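Side-chain contact in Bse634I restriction endonuclease (Geobacillus stearothermophilus, PDB 1KNV), which probably cuts double-stranded DNA as a restriction endonuclease of the PDDEXK group that depends on metal ions: residues 125-128 and 129-133. Residues are numbered along the deposited sequence; the frame is centred on the assembly and turned at random.
Sequences HQLE and KSLLT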
ATOM      1  N   HIS B 125       6.085  10.629  16.493  1.00 22.34           N
ATOM      2  CA  HIS B 125       6.276  12.076  16.524  1.00 24.15           C
ATOM      3  C   HIS B 125       6.638  12.563  15.141  1.00 23.66           C
ATOM      4  O   HIS B 125       6.244  13.648  14.728  1.00 22.78           O
ATOM      5  CB  HIS B 125       7.370  12.453  17.517  1.00 25.98           C
ATOM      6  CG  HIS B 125       6.937  12.326  18.942  1.00 28.96           C
ATOM      7  ND1 HIS B 125       7.779  11.887  19.943  1.00 30.38           N
ATOM      8  CD2 HIS B 125       5.744  12.574  19.531  1.00 30.12           C
ATOM      9  CE1 HIS B 125       7.118  11.866  21.090  1.00 32.07           C
ATOM     10  NE2 HIS B 125       5.881  12.278  20.866  1.00 32.29           N
ATOM     11  N   GLN B 126       7.386  11.751  14.418  1.00 22.65           N
ATOM     12  CA  GLN B 126       7.761  12.117  13.072  1.00 24.15           C
ATOM     13  C   GLN B 126       6.483  12.117  12.201  1.00 25.54           C
ATOM     14  O   GLN B 126       6.306  12.990  11.339  1.00 27.15           O
ATOM     15  CB  GLN B 126       8.803  11.122  12.575  1.00 25.00           C
ATOM     16  CG  GLN B 126       9.331  11.379  11.202  1.00 26.96           C
ATOM     17  CD  GLN B 126       8.378  10.893  10.142  1.00 28.30           C
ATOM     18  OE1 GLN B 126       7.648   9.922  10.354  1.00 28.16           O
ATOM     19  NE2 GLN B 126       8.391  11.549   8.982  1.00 29.29           N
ATOM     20  N   LEU B 127       5.586  11.156  12.439  1.00 24.64           N
ATOM     21  CA  LEU B 127       4.325  11.071  11.693  1.00 22.56           C
ATOM     22  C   LEU B 127       3.485  12.323  11.961  1.00 23.67           C
ATOM     23  O   LEU B 127       2.973  12.947  11.036  1.00 23.84           O
ATOM     24  CB  LEU B 127       3.542   9.812  12.099  1.00 20.15           C
ATOM     25  CG  LEU B 127       2.094   9.630  11.612  1.00 19.02           C
ATOM     26  CD1 LEU B 127       2.015   9.730  10.100  1.00 17.37           C
ATOM     27  CD2 LEU B 127       1.574   8.279  12.070  1.00 18.29           C
ATOM     28  N   GLU B 128       3.363  12.696  13.227  1.00 24.86           N
ATOM     29  CA  GLU B 128       2.590  13.872  13.600  1.00 27.22           C
ATOM     30  C   GLU B 128       3.097  15.121  12.914  1.00 28.40           C
ATOM     31  O   GLU B 128       2.331  15.894  12.353  1.00 27.76           O
ATOM     32  CB  GLU B 128       2.664  14.100  15.106  1.00 27.60           C
ATOM     33  CG  GLU B 128       1.961  13.064  15.951  1.00 30.05           C
ATOM     34  CD  GLU B 128       2.237  13.265  17.433  1.00 31.97           C
ATOM     35  OE1 GLU B 128       1.489  12.720  18.276  1.00 33.30           O
ATOM     36  OE2 GLU B 128       3.220  13.968  17.759  1.00 33.38           O
ATOM     37  N   LYS B 129       4.408  15.325  13.000  1.00 31.35           N
ATOM     38  CA  LYS B 129       5.063  16.488  12.409  1.00 35.02           C
ATOM     39  C   LYS B 129       4.866  16.475  10.893  1.00 36.02           C
ATOM     40  O   LYS B 129       4.701  17.530  10.273  1.00 36.28           O
ATOM     41  CB  LYS B 129       6.553  16.481  12.773  1.00 37.31           C
ATOM     42  CG  LYS B 129       6.774  16.397  14.286  1.00 41.66           C
ATOM     43  CD  LYS B 129       8.205  16.025  14.700  1.00 43.55           C
ATOM     44  CE  LYS B 129       8.299  15.859  16.223  1.00 43.12           C
ATOM     45  NZ  LYS B 129       9.680  15.586  16.682  1.00 44.39           N
ATOM     46  N   SER B 130       4.870  15.280  10.308  1.00 35.33           N
ATOM     47  CA  SER B 130       4.676  15.114   8.874  1.00 34.75           C
ATOM     48  C   SER B 130       3.277  15.617   8.486  1.00 35.35           C
ATOM     49  O   SER B 130       3.117  16.416   7.562  1.00 35.17           O
ATOM     50  CB  SER B 130       4.812  13.630   8.539  1.00 34.52           C
ATOM     51  OG  SER B 130       5.007  13.408   7.161  1.00 35.22           O
ATOM     52  N   LEU B 131       2.273  15.137   9.215  1.00 35.42           N
ATOM     53  CA  LEU B 131       0.875  15.489   8.984  1.00 36.19           C
ATOM     54  C   LEU B 131       0.588  16.967   9.160  1.00 38.68           C
ATOM     55  O   LEU B 131      -0.070  17.584   8.324  1.00 38.06           O
ATOM     56  CB  LEU B 131      -0.032  14.708   9.938  1.00 33.50           C
ATOM     57  CG  LEU B 131      -0.183  13.211   9.696  1.00 31.77           C
ATOM     58  CD1 LEU B 131      -1.053  12.608  10.775  1.00 31.03           C
ATOM     59  CD2 LEU B 131      -0.793  12.983   8.333  1.00 31.18           C
ATOM     60  N   LEU B 132       1.062  17.514  10.275  1.00 42.50           N
ATOM     61  CA  LEU B 132       0.866  18.922  10.606  1.00 45.70           C
ATOM     62  C   LEU B 132       1.663  19.863   9.708  1.00 47.01           C
ATOM     63  O   LEU B 132       1.543  21.080   9.830  1.00 47.27           O
ATOM     64  CB  LEU B 132       1.228  19.174  12.077  1.00 45.48           C
ATOM     65  CG  LEU B 132       0.251  18.629  13.125  1.00 45.70           C
ATOM     66  CD1 LEU B 132       0.908  18.630  14.499  1.00 45.41           C
ATOM     67  CD2 LEU B 132      -1.019  19.476  13.125  1.00 45.17           C
ATOM     68  N   THR B 133       2.468  19.303   8.806  1.00 48.68           N
ATOM     69  CA  THR B 133       3.256  20.117   7.887  1.00 51.35           C
ATOM     70  C   THR B 133       2.654  20.066   6.488  1.00 52.30           C
ATOM     71  O   THR B 133       3.215  19.460   5.577  1.00 54.37           O
ATOM     72  CB  THR B 133       4.717  19.636   7.799  1.00 51.94           C
ATOM     73  OG1 THR B 133       5.296  19.624   9.109  1.00 52.88           O
ATOM     74  CG2 THR B 133       5.531  20.577   6.916  1.00 52.88           C
TER
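Leu127 and Leu131 lie side by side and point the same way, one turn apart near the C-terminal end of alpha-helix 118-131, whose last turns are amphipathic, with Leu127 CD1 4.1 Å from Leu131 CG. Both are buried and form part of the apolar side of this end of the helix: both side chains pack on Leu140, Leu127 also reaches His222 of helix 203-227 and Trp228 of the second subunit, and Leu131 meets Pro267 of the third subunit. Branched, wholly apolar leucines suit a strip that meets Leu140, helix 203-227 and, one leucine each, two neighbouring subunits.

The backbone between them is held by i to i+4 hydrogen bonds: Leu131 N donates to Leu127 O at 2.9 Å, Leu132 N to Glu128 O and Ser130 N to Gln126 O.

Beside the leucines, the first torsion of Gln126 (chi1 -178°) swings CG away from the backbone nitrogen, and the bend at chi2 then turns the amide along the helix toward Ser130, where NE2 comes 4.2 Å from Ser130 CB. That NE2 donates a hydrogen bond to the backbone O of Trp228 of the second subunit, and the small Ser130 packs on the same tryptophan.

Elsewhere on the helix surface Lys129 stretches back alongside His125, its CE 3.8 Å from His125 CB; the aliphatic chain does the touching, and Lys129 NZ stays 6.7 Å from Glu128 OE2, too far for a salt bridge between the two. Past the last turn, the chain folds over so that Thr133 OG1 donates to Lys129 O, a bond modelled so short that its exact length is doubtful. Glu128, extended beyond CG, brings OE2 in plane to the edge of the His125 ring, whereas OE1 makes a salt bridge with Arg113 NH2.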